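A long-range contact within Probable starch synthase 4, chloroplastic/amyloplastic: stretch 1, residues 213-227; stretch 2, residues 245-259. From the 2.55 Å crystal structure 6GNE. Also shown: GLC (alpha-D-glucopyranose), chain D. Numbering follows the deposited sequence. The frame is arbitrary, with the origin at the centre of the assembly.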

ATOM      1  N   VAL A 213      -1.126  24.748  -6.067  1.00 64.81           N
ATOM      2  CA  VAL A 213      -0.745  23.763  -7.094  1.00 61.23           C
ATOM      3  C   VAL A 213      -0.968  22.325  -6.637  1.00 57.25           C
ATOM      4  O   VAL A 213      -1.027  22.051  -5.452  1.00 56.79           O
ATOM      5  N   ASN A 214      -1.072  21.408  -7.595  1.00 54.59           N
ATOM      6  CA  ASN A 214      -1.478  20.033  -7.322  1.00 50.97           C
ATOM      7  C   ASN A 214      -0.485  19.040  -7.944  1.00 49.46           C
ATOM      8  O   ASN A 214      -0.519  18.814  -9.157  1.00 49.70           O
ATOM      9  N   PRO A 215       0.398  18.438  -7.111  1.00 47.78           N
ATOM     10  CA  PRO A 215       1.407  17.507  -7.614  1.00 46.68           C
ATOM     11  C   PRO A 215       0.858  16.304  -8.349  1.00 45.02           C
ATOM     12  O   PRO A 215       1.379  15.943  -9.393  1.00 45.98           O
ATOM     13  N   VAL A 216      -0.177  15.693  -7.814  1.00 44.11           N
ATOM     14  CA  VAL A 216      -0.781  14.530  -8.454  1.00 42.92           C
ATOM     15  C   VAL A 216      -1.384  14.922  -9.799  1.00 44.87           C
ATOM     16  O   VAL A 216      -1.268  14.167 -10.756  1.00 43.96           O
ATOM     17  N   LYS A 217      -1.983  16.102  -9.885  1.00 48.10           N
ATOM     18  CA  LYS A 217      -2.491  16.598 -11.169  1.00 50.93           C
ATOM     19  C   LYS A 217      -1.391  16.805 -12.217  1.00 51.61           C
ATOM     20  O   LYS A 217      -1.585  16.513 -13.404  1.00 52.06           O
ATOM     21  N   GLY A 218      -0.248  17.331 -11.780  1.00 52.10           N
ATOM     22  CA  GLY A 218       0.928  17.418 -12.642  1.00 52.70           C
ATOM     23  C   GLY A 218       1.436  16.075 -13.111  1.00 49.91           C
ATOM     24  O   GLY A 218       1.875  15.961 -14.241  1.00 51.00           O
ATOM     25  N   ALA A 219       1.390  15.058 -12.259  1.00 46.24           N
ATOM     26  CA  ALA A 219       1.826  13.721 -12.670  1.00 44.75           C
ATOM     27  C   ALA A 219       0.855  13.061 -13.620  1.00 44.67           C
ATOM     28  O   ALA A 219       1.280  12.308 -14.483  1.00 44.65           O
ATOM     29  N   ILE A 220      -0.442  13.345 -13.491  1.00 45.10           N
ATOM     30  CA  ILE A 220      -1.401  12.794 -14.446  1.00 45.21           C
ATOM     31  C   ILE A 220      -1.115  13.382 -15.829  1.00 46.14           C
ATOM     32  O   ILE A 220      -1.126  12.690 -16.825  1.00 45.47           O
ATOM     33  N   ILE A 221      -0.842  14.673 -15.868  1.00 47.31           N
ATOM     34  CA  ILE A 221      -0.631  15.385 -17.130  1.00 49.62           C
ATOM     35  C   ILE A 221       0.689  15.022 -17.805  1.00 49.35           C
ATOM     36  O   ILE A 221       0.734  14.681 -18.964  1.00 49.32           O
ATOM     37  N   PHE A 222       1.763  15.064 -17.047  1.00 49.56           N
ATOM     38  CA  PHE A 222       3.118  14.873 -17.592  1.00 49.95           C
ATOM     39  C   PHE A 222       3.594  13.430 -17.771  1.00 47.98           C
ATOM     40  O   PHE A 222       4.652  13.219 -18.320  1.00 50.17           O
ATOM     41  N   SER A 223       2.848  12.434 -17.316  1.00 45.68           N
ATOM     42  CA  SER A 223       3.309  11.055 -17.393  1.00 43.94           C
ATOM     43  C   SER A 223       2.791  10.430 -18.657  1.00 44.04           C
ATOM     44  O   SER A 223       1.731  10.780 -19.107  1.00 44.32           O
ATOM     45  N   ASN A 224       3.538   9.488 -19.208  1.00 44.18           N
ATOM     46  CA  ASN A 224       3.105   8.737 -20.393  1.00 45.07           C
ATOM     47  C   ASN A 224       2.133   7.602 -20.049  1.00 43.82           C
ATOM     48  O   ASN A 224       1.380   7.141 -20.929  1.00 44.27           O
ATOM     49  N   ILE A 225       2.193   7.135 -18.788  1.00 41.83           N
ATOM     50  CA  ILE A 225       1.344   6.065 -18.284  1.00 40.69           C
ATOM     51  C   ILE A 225       0.886   6.477 -16.898  1.00 39.26           C
ATOM     52  O   ILE A 225       1.714   6.853 -16.066  1.00 38.68           O
ATOM     53  N   VAL A 226      -0.424   6.390 -16.636  1.00 39.18           N
ATOM     54  CA  VAL A 226      -0.962   6.679 -15.297  1.00 37.58           C
ATOM     55  C   VAL A 226      -1.792   5.521 -14.838  1.00 36.67           C
ATOM     56  O   VAL A 226      -2.749   5.151 -15.517  1.00 37.92           O
ATOM     57  N   THR A 227      -1.463   4.938 -13.682  1.00 35.76           N
ATOM     58  CA  THR A 227      -2.303   3.856 -13.112  1.00 34.79           C
ATOM     59  C   THR A 227      -2.768   4.148 -11.706  1.00 33.70           C
ATOM     60  O   THR A 227      -2.233   5.009 -11.015  1.00 32.54           O
ATOM     61  N   GLY A 245     -12.102  16.113  -6.695  1.00 60.12           N
ATOM     62  CA  GLY A 245     -11.681  17.233  -7.533  1.00 60.78           C
ATOM     63  C   GLY A 245     -10.990  16.885  -8.848  1.00 60.24           C
ATOM     64  O   GLY A 245     -11.058  17.682  -9.808  1.00 61.49           O
ATOM     65  N   LEU A 246     -10.344  15.709  -8.911  1.00 56.86           N
ATOM     66  CA  LEU A 246      -9.520  15.315 -10.056  1.00 56.21           C
ATOM     67  C   LEU A 246     -10.265  14.550 -11.150  1.00 54.99           C
ATOM     68  O   LEU A 246      -9.686  14.274 -12.207  1.00 56.12           O
ATOM     69  N   HIS A 247     -11.525  14.198 -10.913  1.00 53.86           N
ATOM     70  CA  HIS A 247     -12.315  13.439 -11.887  1.00 53.31           C
ATOM     71  C   HIS A 247     -12.269  14.002 -13.322  1.00 53.72           C
ATOM     72  O   HIS A 247     -12.097  13.224 -14.262  1.00 52.54           O
ATOM     73  N   SER A 248     -12.357  15.328 -13.469  1.00 55.30           N
ATOM     74  CA  SER A 248     -12.343  16.008 -14.780  1.00 58.19           C
ATOM     75  C   SER A 248     -11.032  15.796 -15.544  1.00 56.94           C
ATOM     76  O   SER A 248     -11.040  15.589 -16.768  1.00 57.66           O
ATOM     77  N   THR A 249      -9.920  15.883 -14.818  1.00 54.16           N
ATOM     78  CA  THR A 249      -8.605  15.662 -15.383  1.00 53.90           C
ATOM     79  C   THR A 249      -8.417  14.203 -15.830  1.00 52.42           C
ATOM     80  O   THR A 249      -7.844  13.943 -16.905  1.00 52.44           O
ATOM     81  N   LEU A 250      -8.885  13.267 -15.003  1.00 51.01           N
ATOM     82  CA  LEU A 250      -8.792  11.836 -15.317  1.00 50.66           C
ATOM     83  C   LEU A 250      -9.675  11.412 -16.487  1.00 52.35           C
ATOM     84  O   LEU A 250      -9.275  10.536 -17.264  1.00 51.78           O
ATOM     85  N   ASN A 251     -10.854  12.030 -16.612  1.00 54.65           N
ATOM     86  CA  ASN A 251     -11.719  11.797 -17.781  1.00 56.87           C
ATOM     87  C   ASN A 251     -11.121  12.313 -19.076  1.00 58.65           C
ATOM     88  O   ASN A 251     -11.308  11.690 -20.114  1.00 61.42           O
ATOM     89  N   PHE A 252     -10.416  13.445 -19.002  1.00 57.77           N
ATOM     90  CA  PHE A 252      -9.767  14.045 -20.160  1.00 58.26           C
ATOM     91  C   PHE A 252      -8.623  13.158 -20.652  1.00 57.08           C
ATOM     92  O   PHE A 252      -8.485  12.878 -21.844  1.00 58.53           O
ATOM     93  N   HIS A 253      -7.822  12.685 -19.705  1.00 54.79           N
ATOM     94  CA  HIS A 253      -6.660  11.846 -19.979  1.00 53.49           C
ATOM     95  C   HIS A 253      -6.974  10.349 -19.815  1.00 51.69           C
ATOM     96  O   HIS A 253      -6.078   9.571 -19.492  1.00 48.95           O
ATOM     97  N   SER A 254      -8.220   9.943 -20.080  1.00 52.25           N
ATOM     98  CA  SER A 254      -8.622   8.567 -19.826  1.00 51.49           C
ATOM     99  C   SER A 254      -7.849   7.510 -20.650  1.00 52.15           C
ATOM    100  O   SER A 254      -7.545   6.440 -20.145  1.00 49.77           O
ATOM    101  N   LYS A 255      -7.513   7.827 -21.894  1.00 55.93           N
ATOM    102  CA  LYS A 255      -6.792   6.893 -22.779  1.00 57.51           C
ATOM    103  C   LYS A 255      -5.518   6.254 -22.154  1.00 54.38           C
ATOM    104  O   LYS A 255      -5.215   5.110 -22.446  1.00 54.27           O
ATOM    105  N   LYS A 256      -4.783   7.014 -21.343  1.00 51.72           N
ATOM    106  CA  LYS A 256      -3.539   6.551 -20.714  1.00 49.06           C
ATOM    107  C   LYS A 256      -3.690   6.166 -19.232  1.00 45.99           C
ATOM    108  O   LYS A 256      -2.694   5.790 -18.609  1.00 43.58           O
ATOM    109  N   PHE A 257      -4.918   6.240 -18.708  1.00 45.01           N
ATOM    110  CA  PHE A 257      -5.239   5.950 -17.303  1.00 43.25           C
ATOM    111  C   PHE A 257      -5.887   4.595 -17.183  1.00 42.94           C
ATOM    112  O   PHE A 257      -6.893   4.326 -17.814  1.00 43.70           O
ATOM    113  N   ILE A 258      -5.332   3.742 -16.347  1.00 43.64           N
ATOM    114  CA  ILE A 258      -5.909   2.419 -16.170  1.00 44.35           C
ATOM    115  C   ILE A 258      -5.724   1.925 -14.734  1.00 41.34           C
ATOM    116  O   ILE A 258      -4.737   2.222 -14.119  1.00 39.96           O
ATOM    117  N   GLY A 259      -6.708   1.192 -14.235  1.00 40.70           N
ATOM    118  CA  GLY A 259      -6.673   0.620 -12.905  1.00 39.96           C
ATOM    119  C   GLY A 259      -6.244  -0.828 -12.970  1.00 39.72           C
ATOM    120  O   GLY A 259      -6.820  -1.597 -13.716  1.00 40.49           O
TER

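Two helix–strand units lie side by side, helices 215-222 and 247-252 running nearly parallel (7°, axes 10.4 Å apart) and strands 225-227 and 257-259 paired in parallel. Lys256 is the polar centre of the contact. Its CB points toward stretch 1, and the chain (chi1 p, then t throughout) extends to the C-terminal end of the first helix, where backbone carbonyls lack helical amide partners. There Lys256 NZ donates to Ser223 O (2.8 Å) and, weakly, to Ile220 O and Ile221 O (both 3.0 Å). Ile221 O also accepts a weak bond from O2 of the bound glucose (3.5 Å), whose O5 lies 3.0 Å from Phe222 CE1; the CA-to-CB bond of Phe222 points away from stretch 2. Ser223 OG donates to Ala219 O (2.6 Å). Next to NZ, Lys256 CE packs 4.0 Å from Val226 CG2.

Between the helices the filling is mostly apolar. Ile220 (m, t) begins sideways but brings CD1 to 3.9 Å from Leu250 CD2 and 4.3 Å from Leu246 CD1; its CG2 meets Thr249 CG2 at 3.8 Å. Leu246 and Leu250, both m, t, likewise turn their ends inward, and Leu246 CD1 reaches Val216 CG1 (t) at 3.9 Å. Thr249 and His253 (both m) point toward stretch 1. Lys217 CD lies 3.5 Å from Thr249 OG1. His253 CE1 touches Ile221 CG1 at 3.8 Å, while its ND1 donates weakly to Thr249 O (3.3 Å). Asn214 (t) caps the first helix, OD1 accepting from Lys217 N at 2.7 Å; its ND2, Lys217 NZ and Thr227 OG1 are satisfied elsewhere in the structure.

Across the strands, Val226 N donates to Lys256 O and Ile258 N to Val226 O, both 3.1 Å, satisfying both polar backbone atoms of Val226. Val226 and Phe257 (both t) share one sheet face, Val226 CG1 lying 3.9 Å from Phe257 CD1; Thr227 (p) and Ile258 (t) share the other, their CG2 atoms 4.1 Å apart.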

ATOM      1  CB  VAL A 213       0.703  23.928  -7.563  1.00 61.67           C
ATOM      2  CG1 VAL A 213       0.831  25.198  -8.394  1.00 64.74           C
ATOM      3  CG2 VAL A 213       1.684  23.923  -6.387  1.00 61.44           C
ATOM      4  CB  ASN A 214      -2.894  19.795  -7.848  1.00 50.44           C
ATOM      5  CG  ASN A 214      -3.447  18.443  -7.442  1.00 47.58           C
ATOM      6  OD1 ASN A 214      -2.781  17.419  -7.609  1.00 45.03           O
ATOM      7  ND2 ASN A 214      -4.663  18.427  -6.923  1.00 47.47           N
ATOM      8  CB  PRO A 215       2.140  17.094  -6.358  1.00 45.59           C
ATOM      9  CG  PRO A 215       2.072  18.300  -5.492  1.00 47.18           C
ATOM     10  CD  PRO A 215       0.722  18.883  -5.739  1.00 48.06           C
ATOM     11  CB  VAL A 216      -1.816  13.843  -7.535  1.00 41.70           C
ATOM     12  CG1 VAL A 216      -2.576  12.735  -8.265  1.00 41.15           C
ATOM     13  CG2 VAL A 216      -1.112  13.255  -6.322  1.00 40.15           C
ATOM     14  CB  LYS A 217      -3.250  17.905 -11.003  1.00 53.80           C
ATOM     15  CG  LYS A 217      -3.852  18.329 -12.319  1.00 56.88           C
ATOM     16  CD  LYS A 217      -5.156  19.052 -12.232  1.00 59.70           C
ATOM     17  CE  LYS A 217      -4.994  20.536 -12.239  1.00 62.70           C
ATOM     18  NZ  LYS A 217      -6.079  21.179 -13.026  1.00 65.44           N
ATOM     19  CB  ALA A 219       2.077  12.848 -11.482  1.00 42.58           C
ATOM     20  CB  ILE A 220      -2.855  13.026 -14.031  1.00 46.09           C
ATOM     21  CG1 ILE A 220      -3.212  12.194 -12.783  1.00 44.55           C
ATOM     22  CG2 ILE A 220      -3.829  12.714 -15.174  1.00 48.21           C
ATOM     23  CD1 ILE A 220      -4.343  12.789 -11.941  1.00 44.07           C
ATOM     24  CB  ILE A 221      -0.795  16.898 -16.906  1.00 51.62           C
ATOM     25  CG1 ILE A 221      -2.284  17.168 -16.558  1.00 51.98           C
ATOM     26  CG2 ILE A 221      -0.401  17.704 -18.146  1.00 54.35           C
ATOM     27  CD1 ILE A 221      -2.523  18.503 -15.923  1.00 53.84           C
ATOM     28  CB  PHE A 222       4.129  15.678 -16.750  1.00 50.42           C
ATOM     29  CG  PHE A 222       4.044  17.148 -16.987  1.00 53.02           C
ATOM     30  CD1 PHE A 222       4.842  17.730 -17.954  1.00 56.03           C
ATOM     31  CD2 PHE A 222       3.158  17.964 -16.281  1.00 53.63           C
ATOM     32  CE1 PHE A 222       4.783  19.099 -18.210  1.00 58.04           C
ATOM     33  CE2 PHE A 222       3.065  19.320 -16.564  1.00 56.02           C
ATOM     34  CZ  PHE A 222       3.891  19.884 -17.522  1.00 57.86           C
ATOM     35  CB  SER A 223       2.844  10.277 -16.174  1.00 41.72           C
ATOM     36  OG  SER A 223       3.361  10.873 -14.990  1.00 41.18           O
ATOM     37  CB  ASN A 224       4.328   8.146 -21.107  1.00 46.11           C
ATOM     38  CG  ASN A 224       5.324   9.201 -21.490  1.00 47.96           C
ATOM     39  OD1 ASN A 224       6.422   9.333 -20.900  1.00 48.54           O
ATOM     40  ND2 ASN A 224       4.929  10.004 -22.443  1.00 49.44           N
ATOM     41  CB  ILE A 225       2.113   4.700 -18.166  1.00 40.11           C
ATOM     42  CG1 ILE A 225       2.760   4.283 -19.496  1.00 41.87           C
ATOM     43  CG2 ILE A 225       1.192   3.577 -17.712  1.00 38.46           C
ATOM     44  CD1 ILE A 225       3.881   3.266 -19.330  1.00 41.83           C
ATOM     45  CB  VAL A 226      -1.855   7.945 -15.288  1.00 38.78           C
ATOM     46  CG1 VAL A 226      -2.257   8.278 -13.847  1.00 37.32           C
ATOM     47  CG2 VAL A 226      -1.157   9.134 -16.009  1.00 40.58           C
ATOM     48  CB  THR A 227      -1.622   2.456 -13.120  1.00 34.03           C
ATOM     49  OG1 THR A 227      -0.746   2.309 -11.991  1.00 33.29           O
ATOM     50  CG2 THR A 227      -0.850   2.231 -14.417  1.00 35.63           C
ATOM     51  CB  LEU A 246      -8.326  14.464  -9.594  1.00 53.74           C
ATOM     52  CG  LEU A 246      -7.228  15.225  -8.867  1.00 54.17           C
ATOM     53  CD1 LEU A 246      -6.173  14.234  -8.340  1.00 52.62           C
ATOM     54  CD2 LEU A 246      -6.613  16.287  -9.771  1.00 55.59           C
ATOM     55  CB  HIS A 247     -13.746  13.232 -11.378  1.00 53.61           C
ATOM     56  CG  HIS A 247     -14.636  14.424 -11.502  1.00 57.82           C
ATOM     57  ND1 HIS A 247     -14.560  15.500 -10.646  1.00 59.54           N
ATOM     58  CD2 HIS A 247     -15.631  14.707 -12.382  1.00 60.47           C
ATOM     59  CE1 HIS A 247     -15.477  16.395 -10.990  1.00 61.73           C
ATOM     60  NE2 HIS A 247     -16.141  15.935 -12.036  1.00 62.60           N
ATOM     61  CB  SER A 248     -12.554  17.536 -14.636  1.00 60.07           C
ATOM     62  OG  SER A 248     -13.712  17.871 -13.886  1.00 61.33           O
ATOM     63  CB  THR A 249      -7.522  16.049 -14.350  1.00 52.66           C
ATOM     64  OG1 THR A 249      -7.674  17.429 -14.014  1.00 53.93           O
ATOM     65  CG2 THR A 249      -6.112  15.784 -14.883  1.00 52.69           C
ATOM     66  CB  LEU A 250      -9.106  10.976 -14.084  1.00 48.36           C
ATOM     67  CG  LEU A 250      -8.035  10.972 -12.995  1.00 45.98           C
ATOM     68  CD1 LEU A 250      -8.652  10.573 -11.681  1.00 44.18           C
ATOM     69  CD2 LEU A 250      -6.841  10.093 -13.356  1.00 45.20           C
ATOM     70  CB  ASN A 251     -13.139  12.396 -17.583  1.00 58.71           C
ATOM     71  CG  ASN A 251     -13.969  11.621 -16.564  1.00 58.40           C
ATOM     72  OD1 ASN A 251     -13.870  10.408 -16.485  1.00 56.85           O
ATOM     73  ND2 ASN A 251     -14.787  12.320 -15.782  1.00 59.25           N
ATOM     74  CB  PHE A 252      -9.240  15.423 -19.758  1.00 58.11           C
ATOM     75  CG  PHE A 252      -8.886  16.302 -20.896  1.00 59.75           C
ATOM     76  CD1 PHE A 252      -9.895  16.890 -21.653  1.00 61.48           C
ATOM     77  CD2 PHE A 252      -7.557  16.599 -21.177  1.00 59.61           C
ATOM     78  CE1 PHE A 252      -9.589  17.744 -22.686  1.00 63.82           C
ATOM     79  CE2 PHE A 252      -7.235  17.466 -22.221  1.00 62.24           C
ATOM     80  CZ  PHE A 252      -8.256  18.028 -22.979  1.00 64.60           C
ATOM     81  CB  HIS A 253      -5.496  12.262 -19.066  1.00 52.49           C
ATOM     82  CG  HIS A 253      -4.906  13.586 -19.429  1.00 54.43           C
ATOM     83  ND1 HIS A 253      -5.139  14.737 -18.695  1.00 54.57           N
ATOM     84  CD2 HIS A 253      -4.128  13.951 -20.472  1.00 55.77           C
ATOM     85  CE1 HIS A 253      -4.522  15.750 -19.268  1.00 56.50           C
ATOM     86  NE2 HIS A 253      -3.910  15.300 -20.351  1.00 57.68           N
ATOM     87  CB  SER A 254     -10.130   8.388 -19.980  1.00 51.77           C
ATOM     88  OG  SER A 254     -10.463   8.419 -21.326  1.00 54.68           O
ATOM     89  CB  LYS A 255      -6.348   7.577 -24.076  1.00 62.40           C
ATOM     90  CG  LYS A 255      -7.375   8.065 -25.129  1.00 67.19           C
ATOM     91  CD  LYS A 255      -6.556   8.532 -26.360  1.00 71.70           C
ATOM     92  CE  LYS A 255      -7.019   9.841 -27.056  1.00 76.03           C
ATOM     93  NZ  LYS A 255      -8.132   9.681 -28.043  1.00 78.87           N
ATOM     94  CB  LYS A 256      -2.416   7.589 -20.872  1.00 49.80           C
ATOM     95  CG  LYS A 256      -2.553   8.831 -20.011  1.00 49.47           C
ATOM     96  CD  LYS A 256      -1.578   9.938 -20.438  1.00 50.15           C
ATOM     97  CE  LYS A 256      -1.674  11.108 -19.461  1.00 49.75           C
ATOM     98  NZ  LYS A 256      -0.612  12.124 -19.693  1.00 50.35           N
ATOM     99  CB  PHE A 257      -6.213   6.989 -16.727  1.00 43.20           C
ATOM    100  CG  PHE A 257      -6.624   6.736 -15.293  1.00 40.55           C
ATOM    101  CD1 PHE A 257      -5.681   6.502 -14.305  1.00 39.04           C
ATOM    102  CD2 PHE A 257      -7.970   6.776 -14.932  1.00 40.27           C
ATOM    103  CE1 PHE A 257      -6.077   6.286 -12.984  1.00 37.69           C
ATOM    104  CE2 PHE A 257      -8.359   6.590 -13.621  1.00 38.50           C
ATOM    105  CZ  PHE A 257      -7.416   6.325 -12.645  1.00 37.45           C
ATOM    106  CB  ILE A 258      -5.351   1.433 -17.218  1.00 46.30           C
ATOM    107  CG1 ILE A 258      -6.127   0.112 -17.183  1.00 47.54           C
ATOM    108  CG2 ILE A 258      -3.855   1.231 -17.031  1.00 45.92           C
ATOM    109  CD1 ILE A 258      -6.083  -0.625 -18.505  1.00 50.18           C
TER
HETATM  110  C1  GLC D   2       4.598  16.771 -21.360  1.00103.24           C
HETATM  111  C2  GLC D   2       3.086  16.554 -21.220  1.00101.11           C
HETATM  112  C3  GLC D   2       2.292  17.662 -21.908  1.00101.40           C
HETATM  113  C4  GLC D   2       2.790  18.993 -21.332  1.00104.50           C
HETATM  114  C5  GLC D   2       4.265  19.132 -21.756  1.00107.82           C
HETATM  115  C6  GLC D   2       4.906  20.489 -21.449  1.00110.27           C
HETATM  116  O2  GLC D   2       2.686  15.292 -21.743  1.00 99.69           O
HETATM  117  O3  GLC D   2       0.879  17.512 -21.707  1.00 93.97           O
HETATM  118  O4  GLC D   2       1.956  20.111 -21.690  1.00 95.79           O
HETATM  119  O5  GLC D   2       4.997  18.108 -21.068  1.00106.15           O
HETATM  120  O6  GLC D   2       6.333  20.380 -21.285  1.00104.07           O